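Local coordinates for uncharacterized protein (PDB 4QPV) that is of unknown function but belongs to the DUF1672 family and adopts a unique fold of kinked-helix-beta-beta-beta repeats, at residues A[49-54]-A[100-105]; A[92-97]-A[122-127]; A[132-137]-A[255-260]; A[243-248]-A[282-287]; A[261-266]-A[274-279]. One frame throughout, in Å; residues are numbered along the deposited sequence. Where two conformers were deposited one is given.

Contact 1 of 5, residues A[49-54]-A[100-105]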
# COMPACT_ATOMS: atom_id res chain seq x y z
N ASP A 49 11.00 -20.29 -1.76
CA ASP A 49 10.33 -20.54 -3.05
C ASP A 49 8.93 -21.15 -2.90
O ASP A 49 7.99 -20.73 -3.58
CB ASP A 49 11.19 -21.42 -3.96
CG ASP A 49 12.50 -20.76 -4.40
OD1 ASP A 49 12.63 -19.53 -4.23
OD2 ASP A 49 13.39 -21.48 -4.89
N LYS A 50 8.78 -22.15 -2.04
CA LYS A 50 7.49 -22.80 -1.84
C LYS A 50 6.50 -21.81 -1.24
O LYS A 50 5.36 -21.74 -1.69
CB LYS A 50 7.64 -24.02 -0.91
CG LYS A 50 6.32 -24.75 -0.56
CD LYS A 50 5.70 -25.42 -1.79
CE LYS A 50 4.70 -26.48 -1.39
NZ LYS A 50 4.39 -27.38 -2.53
N ILE A 51 6.95 -21.03 -0.25
CA ILE A 51 6.05 -20.08 0.43
C ILE A 51 5.62 -19.00 -0.56
O ILE A 51 4.42 -18.65 -0.62
CB ILE A 51 6.68 -19.51 1.74
CG1 ILE A 51 6.89 -20.61 2.81
CG2 ILE A 51 5.83 -18.36 2.30
CD1 ILE A 51 7.98 -20.23 3.91
N ALA A 52 6.57 -18.50 -1.38
CA ALA A 52 6.28 -17.50 -2.42
C ALA A 52 5.23 -18.04 -3.41
O ALA A 52 4.26 -17.35 -3.70
CB ALA A 52 7.56 -17.13 -3.16
N LYS A 53 5.40 -19.30 -3.86
CA LYS A 53 4.48 -19.96 -4.78
C LYS A 53 3.08 -20.08 -4.16
O LYS A 53 2.09 -19.79 -4.85
CB LYS A 53 5.03 -21.37 -5.17
CG LYS A 53 4.10 -22.17 -6.08
CD LYS A 53 4.74 -23.42 -6.68
CE LYS A 53 4.90 -24.56 -5.71
NZ LYS A 53 5.30 -25.81 -6.42
N ARG A 54 3.00 -20.50 -2.88
CA ARG A 54 1.70 -20.63 -2.17
C ARG A 54 1.04 -19.26 -1.97
O ARG A 54 -0.18 -19.14 -2.10
CB ARG A 54 1.86 -21.38 -0.83
CG ARG A 54 2.28 -22.86 -1.00
CD ARG A 54 1.12 -23.72 -1.51
NE ARG A 54 0.36 -24.31 -0.41
CZ ARG A 54 -0.87 -24.80 -0.52
NH1 ARG A 54 -1.53 -24.71 -1.67
NH2 ARG A 54 -1.45 -25.38 0.51
N LYS A 100 3.32 -22.80 9.15
CA LYS A 100 4.41 -23.57 8.53
C LYS A 100 3.85 -24.71 7.67
O LYS A 100 4.48 -25.09 6.69
CB LYS A 100 5.35 -24.13 9.62
CG LYS A 100 6.21 -23.08 10.31
CD LYS A 100 6.74 -23.64 11.63
CE LYS A 100 8.24 -23.79 11.62
NZ LYS A 100 8.71 -24.79 12.62
N SER A 101 2.64 -25.22 8.01
CA SER A 101 1.97 -26.30 7.28
C SER A 101 1.61 -25.92 5.82
O SER A 101 1.21 -26.79 5.06
CB SER A 101 0.71 -26.76 8.01
OG SER A 101 -0.25 -25.72 8.02
N ILE A 102 1.80 -24.65 5.43
CA ILE A 102 1.57 -24.21 4.04
C ILE A 102 2.44 -24.98 3.02
O ILE A 102 2.03 -25.13 1.87
CB ILE A 102 1.74 -22.67 3.87
CG1 ILE A 102 1.07 -22.17 2.56
CG2 ILE A 102 3.23 -22.23 3.97
CD1 ILE A 102 -0.46 -22.32 2.47
N ILE A 103 3.60 -25.52 3.45
CA ILE A 103 4.50 -26.27 2.54
C ILE A 103 3.98 -27.68 2.23
O ILE A 103 4.55 -28.36 1.37
CB ILE A 103 5.93 -26.36 3.17
CG1 ILE A 103 5.97 -27.25 4.45
CG2 ILE A 103 6.56 -24.96 3.39
CD1 ILE A 103 7.42 -27.72 4.85
N GLU A 104 2.95 -28.14 2.95
CA GLU A 104 2.47 -29.52 2.87
C GLU A 104 1.69 -29.89 1.61
O GLU A 104 1.57 -31.09 1.31
CB GLU A 104 1.62 -29.86 4.09
CG GLU A 104 2.42 -29.90 5.39
CD GLU A 104 1.61 -30.24 6.62
OE1 GLU A 104 0.44 -30.65 6.48
OE2 GLU A 104 2.15 -30.08 7.74
N SER A 105 1.16 -28.91 0.87
CA SER A 105 0.32 -29.22 -0.29
C SER A 105 0.38 -28.14 -1.37
O SER A 105 0.95 -27.08 -1.16
CB SER A 105 -1.13 -29.35 0.19
OG SER A 105 -2.04 -29.62 -0.85
O HOH W 1 3.74 -29.68 -1.01
O HOH W 2 -0.74 -26.67 3.03
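Lys50 and Ile103 mark the closest backbone approach, 6.3 Å from CA to CA, where a turn of helix 48-63 passes the short 3-10 segment 100-103 and the loop beyond it. The grip comes from Arg54. Its NE donates to Ile102 O at 2.9 Å with an N-H...O angle of 154°, and donor and acceptor lie nearly in the guanidinium plane as well as in that of the carbonyl. Ser105 O sits differently: it lies over one guanidinium face, 3.0 Å from Arg54 CZ, a position that suits charge attraction but not a hydrogen bond. Bends at chi2 (-74°) and chi3 (-92°) turn CD and then NE toward the Ile102 and Ser105 carbonyls. Nearer the helix, Arg54 CB packs 3.6 Å from Ile102 CG1. NH2 reaches Ser101 O through a water, while NH1 bonds to Gln57 and to Ser107 O, so that each nitrogen of the group has a partner. Lys50 crosses Ile103 at about a right angle, its CG 4.0 Å from Ile103 CG2; a second water joins its NZ to Ile103 O, and Asp106 supplies a salt bridge. On the inner flank Ile51 CG1 touches Ile102 CG2 at 4.2 Å. From there Ile51 continues inward to Val72, Val79 and Val81 of strands 67-75 and 78-87, while Phe43 of helix 38-46 covers both Ile51 and Ile103.

Contact 2 of 5, residues A[92-97]-A[122-127]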
# COMPACT_ATOMS: atom_id res chain seq x y z
N PHE A 92 -1.17 -2.96 -6.50
CA PHE A 92 -1.13 -2.89 -5.03
C PHE A 92 -0.04 -3.79 -4.49
O PHE A 92 0.50 -4.64 -5.21
CB PHE A 92 -2.50 -3.31 -4.39
CG PHE A 92 -2.93 -4.75 -4.64
CD1 PHE A 92 -2.44 -5.79 -3.86
CD2 PHE A 92 -3.78 -5.06 -5.70
CE1 PHE A 92 -2.81 -7.12 -4.13
CE2 PHE A 92 -4.19 -6.38 -5.94
CZ PHE A 92 -3.70 -7.41 -5.14
N ASN A 93 0.26 -3.57 -3.21
CA ASN A 93 1.12 -4.42 -2.40
C ASN A 93 0.29 -4.90 -1.24
O ASN A 93 -0.54 -4.15 -0.71
CB ASN A 93 2.38 -3.72 -1.93
CG ASN A 93 3.41 -3.65 -3.02
OD1 ASN A 93 3.21 -3.00 -4.06
ND2 ASN A 93 4.50 -4.37 -2.84
N ALA A 94 0.45 -6.17 -0.88
CA ALA A 94 -0.33 -6.77 0.20
C ALA A 94 0.49 -7.85 0.83
O ALA A 94 1.57 -8.18 0.33
CB ALA A 94 -1.62 -7.36 -0.38
N SER A 95 0.01 -8.42 1.94
CA SER A 95 0.68 -9.55 2.57
C SER A 95 -0.33 -10.51 3.13
O SER A 95 -1.47 -10.13 3.46
CB SER A 95 1.68 -9.11 3.64
OG SER A 95 1.02 -8.74 4.85
N ILE A 96 0.08 -11.78 3.25
CA ILE A 96 -0.77 -12.83 3.77
C ILE A 96 0.03 -13.68 4.76
O ILE A 96 1.13 -14.12 4.40
CB ILE A 96 -1.39 -13.70 2.62
CG1 ILE A 96 -2.35 -14.79 3.15
CG2 ILE A 96 -0.35 -14.29 1.66
CD1 ILE A 96 -3.69 -14.28 3.68
N PRO A 97 -0.48 -13.95 5.98
CA PRO A 97 0.27 -14.85 6.88
C PRO A 97 -0.08 -16.30 6.57
O PRO A 97 -1.18 -16.60 6.09
CB PRO A 97 -0.22 -14.42 8.26
CG PRO A 97 -1.64 -13.99 8.04
CD PRO A 97 -1.75 -13.51 6.61
N VAL A 122 -9.43 -7.71 1.47
CA VAL A 122 -10.26 -7.31 0.33
C VAL A 122 -10.07 -5.78 0.08
O VAL A 122 -9.84 -5.39 -1.06
CB VAL A 122 -11.75 -7.69 0.51
CG1 VAL A 122 -12.64 -6.97 -0.50
CG2 VAL A 122 -11.93 -9.21 0.39
N GLY A 123 -10.12 -4.97 1.14
CA GLY A 123 -9.93 -3.52 1.05
C GLY A 123 -8.57 -3.15 0.49
O GLY A 123 -8.45 -2.22 -0.32
N THR A 124 -7.53 -3.91 0.88
CA THR A 124 -6.16 -3.72 0.40
C THR A 124 -6.10 -4.00 -1.13
O THR A 124 -5.51 -3.23 -1.87
CB THR A 124 -5.23 -4.63 1.22
OG1 THR A 124 -5.12 -4.05 2.52
CG2 THR A 124 -3.86 -4.78 0.61
N VAL A 125 -6.73 -5.09 -1.58
CA VAL A 125 -6.77 -5.43 -2.99
C VAL A 125 -7.57 -4.37 -3.74
O VAL A 125 -7.14 -3.92 -4.80
CB VAL A 125 -7.36 -6.84 -3.16
CG1 VAL A 125 -7.74 -7.13 -4.61
CG2 VAL A 125 -6.39 -7.89 -2.61
N LEU A 126 -8.70 -3.92 -3.17
CA LEU A 126 -9.58 -2.92 -3.79
C LEU A 126 -8.89 -1.55 -3.95
O LEU A 126 -9.28 -0.80 -4.83
CB LEU A 126 -10.91 -2.80 -3.06
CG LEU A 126 -11.84 -4.02 -3.25
CD1 LEU A 126 -13.14 -3.82 -2.51
CD2 LEU A 126 -12.07 -4.33 -4.73
N SER A 127 -7.85 -1.25 -3.15
CA SER A 127 -7.05 -0.03 -3.33
C SER A 127 -6.45 -0.04 -4.75
O SER A 127 -6.35 1.00 -5.40
CB SER A 127 -5.96 0.06 -2.26
OG SER A 127 -5.01 1.08 -2.55
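Phe92 lies against Val125 through a CH-pi contact: Val125 CA stands over the ring, 4.0 Å from its centroid and only 10° off the normal. Here the partner is the helix backbone itself, so the ring face meets main chain as well as side chain. Phe92 holds CG between its own backbone N and carbonyl carbon (chi1 63°), which sets the ring against the helix.

Apolar contacts add to this. The far end of the ring meets the valine branches, with Phe92 CZ 3.7 Å from Val125 CG2 and Phe92 CE2 3.9 Å from Val125 CG1. Two residues along the strand, methyl meets methyl, as Ala94 CB and Thr124 CG2 come within 3.6 Å. Thr124 carries that methyl anti to its backbone N.

The layout is that of a helix laid on a beta sheet. Segment 122-127 of helix 116-133 runs nearly antiparallel to segment 92-97 of strand 90-98, with the two short axes 7.6 Å apart at closest and 162° between their directions. Strand 90-98 is an outermost strand of the three-stranded antiparallel sheet, and the small Ala94 side chain is consistent with the close approach.

Carbonyl oxygens make the remaining contacts, all with carbon. Val125 O lies 3.7 Å from Phe92 CD2, and Asn93 O is 3.6 Å from Thr124 CG2. The threonine hydroxyl is held weakly by Thr120 O and Ser168 O. Leu65 touches both Phe92 and Val125, Phe59 of helix 48-63 meets Ala94, and Tyr187 of helix 184-190 packs on Val125.

Contact 3 of 5, residues A[132-137]-A[255-260]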
# COMPACT_ATOMS: atom_id res chain seq x y z
N ARG A 132 -6.53 1.88 -10.54
CA ARG A 132 -6.89 1.75 -11.95
C ARG A 132 -8.01 2.73 -12.33
O ARG A 132 -7.88 3.42 -13.34
CB ARG A 132 -7.31 0.32 -12.27
CG ARG A 132 -7.70 0.15 -13.73
CD ARG A 132 -8.10 -1.26 -14.03
NE ARG A 132 -8.52 -1.37 -15.43
CZ ARG A 132 -9.03 -2.47 -15.98
NH1 ARG A 132 -9.18 -3.57 -15.26
NH2 ARG A 132 -9.40 -2.46 -17.25
N ALA A 133 -9.07 2.85 -11.50
CA ALA A 133 -10.20 3.74 -11.79
C ALA A 133 -9.80 5.24 -11.87
O ALA A 133 -10.50 6.01 -12.51
CB ALA A 133 -11.30 3.56 -10.75
N HIS A 134 -8.67 5.62 -11.24
CA HIS A 134 -8.16 7.01 -11.23
C HIS A 134 -6.68 7.06 -11.63
O HIS A 134 -5.97 7.94 -11.17
CB HIS A 134 -8.32 7.61 -9.82
CG HIS A 134 -9.73 7.61 -9.32
ND1 HIS A 134 -10.59 8.65 -9.60
CD2 HIS A 134 -10.38 6.68 -8.58
CE1 HIS A 134 -11.74 8.32 -9.05
NE2 HIS A 134 -11.66 7.15 -8.42
N LYS A 135 -6.24 6.13 -12.51
CA LYS A 135 -4.83 5.95 -12.89
C LYS A 135 -4.17 7.23 -13.41
O LYS A 135 -3.13 7.61 -12.87
CB LYS A 135 -4.68 4.82 -13.93
CG LYS A 135 -3.23 4.45 -14.20
CD LYS A 135 -3.08 3.33 -15.24
CE LYS A 135 -1.73 2.68 -15.17
NZ LYS A 135 -0.62 3.66 -15.30
N GLU A 136 -4.71 7.85 -14.46
CA GLU A 136 -4.10 9.05 -15.05
C GLU A 136 -3.87 10.15 -14.01
O GLU A 136 -2.78 10.71 -13.97
CB GLU A 136 -4.94 9.57 -16.22
CG GLU A 136 -4.31 10.76 -16.95
CD GLU A 136 -4.94 11.13 -18.28
OE1 GLU A 136 -5.97 10.53 -18.66
OE2 GLU A 136 -4.39 12.04 -18.94
N GLU A 137 -4.91 10.48 -13.20
CA GLU A 137 -4.87 11.49 -12.13
C GLU A 137 -3.82 11.17 -11.08
O GLU A 137 -3.09 12.05 -10.62
CB GLU A 137 -6.23 11.51 -11.40
CG GLU A 137 -7.27 12.49 -11.85
CD GLU A 137 -8.52 12.37 -10.98
OE1 GLU A 137 -8.61 11.44 -10.14
OE2 GLU A 137 -9.41 13.23 -11.16
N PRO A 255 -5.77 14.40 -8.48
CA PRO A 255 -7.09 13.92 -8.01
C PRO A 255 -7.89 14.87 -7.10
O PRO A 255 -8.04 14.62 -5.90
CB PRO A 255 -6.75 12.60 -7.29
CG PRO A 255 -5.37 12.23 -7.77
CD PRO A 255 -4.70 13.56 -7.92
N HIS A 256 -8.53 15.87 -7.71
CA HIS A 256 -9.46 16.77 -7.03
C HIS A 256 -10.68 16.00 -6.49
O HIS A 256 -11.20 16.36 -5.44
CB HIS A 256 -9.95 17.87 -7.99
CG HIS A 256 -8.91 18.92 -8.23
ND1 HIS A 256 -9.04 20.19 -7.70
CD2 HIS A 256 -7.75 18.85 -8.92
CE1 HIS A 256 -7.96 20.85 -8.09
NE2 HIS A 256 -7.16 20.08 -8.83
N ASP A 257 -11.11 14.93 -7.20
CA ASP A 257 -12.27 14.11 -6.82
C ASP A 257 -11.95 13.07 -5.72
O ASP A 257 -12.85 12.34 -5.31
CB ASP A 257 -12.87 13.41 -8.06
CG ASP A 257 -11.93 12.50 -8.83
OD1 ASP A 257 -10.76 12.33 -8.39
OD2 ASP A 257 -12.35 11.96 -9.87
N LEU A 258 -10.68 12.98 -5.25
CA LEU A 258 -10.35 12.06 -4.15
C LEU A 258 -10.08 12.85 -2.88
O LEU A 258 -9.96 14.08 -2.93
CB LEU A 258 -9.12 11.16 -4.49
CG LEU A 258 -9.22 10.27 -5.73
CD1 LEU A 258 -7.98 9.39 -5.89
CD2 LEU A 258 -10.48 9.40 -5.70
N ASN A 259 -9.98 12.16 -1.73
CA ASN A 259 -9.54 12.81 -0.48
C ASN A 259 -8.02 12.76 -0.52
O ASN A 259 -7.46 11.69 -0.74
CB ASN A 259 -10.11 12.12 0.75
CG ASN A 259 -11.60 12.26 0.84
OD1 ASN A 259 -12.13 13.36 0.77
ND2 ASN A 259 -12.31 11.13 0.92
N VAL A 260 -7.37 13.94 -0.49
CA VAL A 260 -5.91 13.99 -0.61
C VAL A 260 -5.37 14.78 0.59
O VAL A 260 -5.81 15.89 0.85
CB VAL A 260 -5.42 14.56 -1.97
CG1 VAL A 260 -3.88 14.63 -2.04
CG2 VAL A 260 -5.96 13.73 -3.15
O HOH W 3 -11.02 10.50 -11.92
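Glu137 lies alongside Pro255, the two side chains sliding past each other in opposite directions before the glutamate tip meets Asp257. Its CB begins 3.8 Å from Pro255 CG, and CG passes at 4.1 Å from Pro255 CA; an extended chain beyond CG then carries the carboxylate on toward the aspartate. CD is already 3.4 Å from Asp257 OD1. At the tip, Glu137 OE1 comes within 2.9 Å of the same OD1 and also touches Pro255 CB, while OE2 lies 3.2 Å from that OD1. The two carboxylate planes are turned 77° apart. Two acceptors so close would repel if both were charged, and the pKa of one or both is probably raised.

His134 may ease this. Its ND1 makes a weak bond to Glu137 OE1 at 3.5 Å and hydrogen-bonds to a water that donates to Asp257 OD2. The carboxylates also lie near the first turn of helix 135-147, whose amino end would be expected to favour negative charge. Leu258 covers one imidazole face, CD2 over the ring centre in a CH-pi contact, 3.7 Å from the centroid and 11° off the normal. Arg218 bonds to Asp257 O, and Leu138 lies against both Pro255 and Leu258.

His134 is the single residue between helices 116-133 and 135-147 and the N-cap of the second, consistent with the kinked helices of this fold. Against that kink packs a type I turn, Pro255 to Leu258, that leads directly into strand 259-265.

Contact 4 of 5, residues A[243-248]-A[282-287]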
# COMPACT_ATOMS: atom_id res chain seq x y z
N ASP A 243 2.03 25.90 2.09
CA ASP A 243 2.32 26.46 0.78
C ASP A 243 2.28 25.38 -0.30
O ASP A 243 1.68 25.60 -1.35
CB ASP A 243 3.66 27.20 0.77
CG ASP A 243 3.91 27.92 -0.53
OD1 ASP A 243 3.10 28.83 -0.87
OD2 ASP A 243 4.91 27.60 -1.21
N PHE A 244 2.86 24.20 -0.04
CA PHE A 244 2.81 23.12 -1.00
C PHE A 244 1.33 22.69 -1.22
O PHE A 244 0.97 22.48 -2.37
CB PHE A 244 3.69 21.94 -0.53
CG PHE A 244 3.86 20.79 -1.51
CD1 PHE A 244 3.74 20.99 -2.88
CD2 PHE A 244 4.20 19.52 -1.05
CE1 PHE A 244 3.93 19.94 -3.78
CE2 PHE A 244 4.39 18.46 -1.95
CZ PHE A 244 4.26 18.68 -3.31
N SER A 245 0.48 22.64 -0.16
CA SER A 245 -0.95 22.31 -0.35
C SER A 245 -1.61 23.32 -1.30
O SER A 245 -2.35 22.92 -2.20
CB SER A 245 -1.69 22.31 0.98
OG SER A 245 -3.08 22.11 0.76
N GLU A 246 -1.31 24.61 -1.12
CA GLU A 246 -1.85 25.65 -1.99
C GLU A 246 -1.41 25.44 -3.45
O GLU A 246 -2.24 25.56 -4.35
CB GLU A 246 -1.47 27.06 -1.50
CG GLU A 246 -2.16 27.39 -0.17
CD GLU A 246 -3.67 27.23 -0.15
OE1 GLU A 246 -4.35 27.80 -1.03
OE2 GLU A 246 -4.18 26.51 0.74
N VAL A 247 -0.14 25.07 -3.67
CA VAL A 247 0.39 24.77 -5.01
C VAL A 247 -0.41 23.57 -5.62
O VAL A 247 -0.91 23.68 -6.74
CB VAL A 247 1.92 24.50 -4.94
CG1 VAL A 247 2.45 23.87 -6.24
CG2 VAL A 247 2.67 25.77 -4.61
N LEU A 248 -0.59 22.49 -4.85
CA LEU A 248 -1.32 21.29 -5.27
C LEU A 248 -2.78 21.59 -5.65
O LEU A 248 -3.25 21.10 -6.69
CB LEU A 248 -1.25 20.21 -4.17
CG LEU A 248 0.14 19.63 -3.94
CD1 LEU A 248 0.17 18.74 -2.71
CD2 LEU A 248 0.64 18.86 -5.17
N ILE A 282 3.42 16.29 10.37
CA ILE A 282 2.64 17.46 10.02
C ILE A 282 1.59 16.93 9.07
O ILE A 282 1.95 16.17 8.16
CB ILE A 282 3.48 18.56 9.31
CG1 ILE A 282 4.46 19.24 10.25
CG2 ILE A 282 2.57 19.60 8.61
CD1 ILE A 282 5.50 20.04 9.50
N GLU A 283 0.32 17.32 9.24
CA GLU A 283 -0.72 16.92 8.30
C GLU A 283 -1.43 18.16 7.79
O GLU A 283 -1.85 18.99 8.59
CB GLU A 283 -1.70 15.93 8.94
CG GLU A 283 -2.60 15.23 7.94
CD GLU A 283 -3.50 14.17 8.54
OE1 GLU A 283 -3.11 13.53 9.54
OE2 GLU A 283 -4.61 13.97 7.99
N VAL A 284 -1.50 18.32 6.46
CA VAL A 284 -2.21 19.44 5.83
C VAL A 284 -3.17 18.88 4.79
O VAL A 284 -2.75 18.15 3.89
CB VAL A 284 -1.28 20.53 5.22
CG1 VAL A 284 -2.09 21.61 4.53
CG2 VAL A 284 -0.37 21.15 6.28
N GLY A 285 -4.46 19.23 4.90
CA GLY A 285 -5.45 18.78 3.93
C GLY A 285 -5.22 19.44 2.58
O GLY A 285 -4.81 20.61 2.51
N VAL A 286 -5.42 18.68 1.49
CA VAL A 286 -5.30 19.22 0.13
C VAL A 286 -6.73 19.25 -0.45
O VAL A 286 -7.26 20.33 -0.74
CB VAL A 286 -4.29 18.47 -0.77
CG1 VAL A 286 -4.25 19.08 -2.17
CG2 VAL A 286 -2.89 18.45 -0.15
N PHE A 287 -7.37 18.06 -0.57
CA PHE A 287 -8.75 17.92 -1.03
C PHE A 287 -9.53 17.10 -0.03
O PHE A 287 -9.03 16.08 0.42
CB PHE A 287 -8.81 17.25 -2.43
CG PHE A 287 -7.98 17.92 -3.49
CD1 PHE A 287 -8.17 19.26 -3.82
CD2 PHE A 287 -7.00 17.20 -4.17
CE1 PHE A 287 -7.39 19.87 -4.79
CE2 PHE A 287 -6.22 17.82 -5.15
CZ PHE A 287 -6.42 19.15 -5.45
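The Phe287 ring touches helix 234-249 through CZ, 3.9 Å from Leu248 O. One face of the ring is covered by its own neighbour, Val286 CG1, 3.7 Å above the centre, and the ring of His256 meets it with the planes about 35° apart. In the helix, Leu248 CD1 stands over one face of Phe244, and Tyr152 stacks on that ring. Leu248 makes two contacts: its CD1 covers Phe244, while its CB lies 3.8 Å from Val286 CG1, the two side chains crossing at about a right angle.

A bulge in the backbone is consistent with Val286 and Phe287 both taking part. The two together face Val260 on the adjacent strand in a classic beta bulge, and the chain turns a corner at Val286.

Just ahead of the bulge, Gly285 O accepts the hydroxyl of the buried Ser245 at 2.9 Å from OG. The C=O...OG angle is 136°, with OG tilted 23° from the carbonyl plane. Its position anti to the backbone N points OG at Gly285 O, and the serine CB rests 3.6 Å from Val284 CG1. Met241, one turn back along the helix, also packs on Val284.

Contact 5 of 5, residues A[261-266]-A[274-279]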
# COMPACT_ATOMS: atom_id res chain seq x y z
N SER A 261 -4.39 14.19 1.28
CA SER A 261 -3.78 14.75 2.49
C SER A 261 -2.26 14.71 2.40
O SER A 261 -1.66 13.69 2.05
CB SER A 261 -4.28 13.96 3.70
OG SER A 261 -3.66 14.33 4.92
N LEU A 262 -1.63 15.82 2.78
CA LEU A 262 -0.19 15.95 2.78
C LEU A 262 0.35 15.66 4.18
O LEU A 262 -0.08 16.28 5.15
CB LEU A 262 0.09 17.41 2.35
CG LEU A 262 1.41 17.82 1.74
CD1 LEU A 262 1.77 16.98 0.49
CD2 LEU A 262 1.36 19.31 1.37
N GLN A 263 1.26 14.68 4.29
CA GLN A 263 1.96 14.36 5.53
C GLN A 263 3.45 14.39 5.28
O GLN A 263 3.92 13.92 4.24
CB GLN A 263 1.57 13.01 6.14
CG GLN A 263 0.16 12.96 6.73
CD GLN A 263 -0.08 11.68 7.53
OE1 GLN A 263 0.71 10.75 7.53
NE2 GLN A 263 -1.20 11.60 8.21
N ILE A 264 4.19 14.95 6.25
CA ILE A 264 5.65 15.02 6.25
C ILE A 264 6.14 14.75 7.67
O ILE A 264 5.50 15.15 8.64
CB ILE A 264 6.22 16.36 5.66
CG1 ILE A 264 7.75 16.19 5.32
CG2 ILE A 264 5.95 17.56 6.61
CD1 ILE A 264 8.42 17.27 4.43
N SER A 265 7.28 14.08 7.77
CA SER A 265 7.92 13.77 9.05
C SER A 265 9.44 14.04 8.97
O SER A 265 9.92 14.53 7.95
CB SER A 265 7.66 12.31 9.42
OG SER A 265 8.23 11.44 8.45
N ASN A 266 10.20 13.64 10.00
CA ASN A 266 11.66 13.81 9.96
C ASN A 266 12.27 12.78 8.96
O ASN A 266 11.54 11.97 8.36
CB ASN A 266 12.27 13.76 11.37
CG ASN A 266 12.28 12.40 12.04
OD1 ASN A 266 12.14 11.35 11.40
ND2 ASN A 266 12.51 12.40 13.34
N PRO A 274 9.18 -0.38 9.85
CA PRO A 274 9.10 0.90 9.10
C PRO A 274 7.68 1.41 8.90
O PRO A 274 7.22 1.59 7.76
CB PRO A 274 9.77 0.55 7.76
CG PRO A 274 9.43 -0.89 7.56
CD PRO A 274 9.53 -1.50 8.95
N ASN A 275 7.00 1.67 10.01
CA ASN A 275 5.60 2.10 10.03
C ASN A 275 5.50 3.63 10.09
O ASN A 275 5.66 4.25 11.15
CB ASN A 275 4.89 1.45 11.25
CG ASN A 275 3.40 1.67 11.28
OD1 ASN A 275 2.85 2.51 10.57
ND2 ASN A 275 2.71 0.90 12.11
N TYR A 276 5.17 4.24 8.94
CA TYR A 276 5.04 5.71 8.86
C TYR A 276 3.95 6.25 9.80
O TYR A 276 4.11 7.35 10.33
CB TYR A 276 4.73 6.12 7.41
CG TYR A 276 4.93 7.60 7.16
CD1 TYR A 276 6.17 8.10 6.77
CD2 TYR A 276 3.87 8.50 7.28
CE1 TYR A 276 6.37 9.46 6.55
CE2 TYR A 276 4.06 9.87 7.04
CZ TYR A 276 5.31 10.34 6.69
OH TYR A 276 5.49 11.68 6.47
N SER A 277 2.84 5.50 10.01
CA SER A 277 1.73 5.97 10.84
C SER A 277 2.13 6.20 12.31
O SER A 277 1.40 6.92 13.01
CB SER A 277 0.55 5.01 10.77
OG SER A 277 0.79 3.84 11.54
N LYS A 278 3.27 5.61 12.77
CA LYS A 278 3.73 5.76 14.16
C LYS A 278 4.67 6.97 14.31
O LYS A 278 5.05 7.33 15.43
CB LYS A 278 4.44 4.48 14.64
CG LYS A 278 3.57 3.22 14.61
CD LYS A 278 2.71 3.04 15.86
CE LYS A 278 1.57 2.08 15.66
NZ LYS A 278 0.49 2.66 14.82
N LYS A 279 5.01 7.63 13.19
CA LYS A 279 5.90 8.79 13.23
C LYS A 279 5.17 10.08 13.59
O LYS A 279 3.95 10.16 13.43
CB LYS A 279 6.61 8.97 11.87
CG LYS A 279 7.60 7.85 11.55
CD LYS A 279 8.50 8.25 10.38
CE LYS A 279 9.47 9.34 10.79
NZ LYS A 279 10.16 9.92 9.62
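Lys279 NZ donates to Ser265 OG at 2.7 Å and to Asn266 OD1 at 3.0 Å, drawing the loop onto the end of strand 259-265. NZ approaches the asparagine oxygen at a C=O...NZ angle of 141°, tilted 33° from the carbonyl plane. Tyr268 O is a further acceptor for this ammonium group, which is thus bonded by Ser265 at the strand end, Asn266 just after it and Tyr268. A bend at chi3 (70°) swings CE toward the strand. The lysine was modelled in two conformers, and this account holds for one of them.

Tyr276 comes in beside it, its CG anti to the backbone N. The hydroxyl comes up against strand 259-265, with OH 3.4 Å from Ile264 CA, and bonds to Leu225 O of the neighbouring strand 220-227.

These residues belong to the long connection between two antiparallel neighbours, strands 259-265 and 282-285, and the tyrosine ties it to the sheet face. In the loop, Asn275 OD1 accepts the Ser277 hydroxyl at 2.6 Å and, weakly, the Ser277 amide, an Asx turn at the start of the 3-10 segment 276-278.

Packing completes the contact. Gln263 OE1 lies in the ring plane at the edge of Tyr276, 3.5 Å from CE2, its amide nearly coplanar with the ring; Gln263 and Tyr276 run past each other in opposite directions. Ser265 OG lies 3.3 Å from Tyr276 CE1, on the opposite side of the ring from CE2. Phe226 meets the tyrosine ring edge-to-face.

In the fold
As a worked example of how a fold is assembled from local contacts, the five divide into two groups. Contacts 1 and 2 lie around the three-stranded sheet; their segments adjoin and alternate along the chain, with centres 19 Å apart. Contacts 3, 4 and 5 share the mixed sheet: Val260 pairs with Val286 and Phe287 to join contacts 3 and 4, while Val284 N to Leu262 O, at 2.8 Å, and Ile282 N to Ile264 O join contact 4 to contact 5, which is nested inside its loop. Helix 116-133 runs from contact 2 to the edge of contact 3, the nearest atoms of the two contacts being about 5 Å apart. Contacts 1 and 4 are farthest apart, about 45 Å between centres.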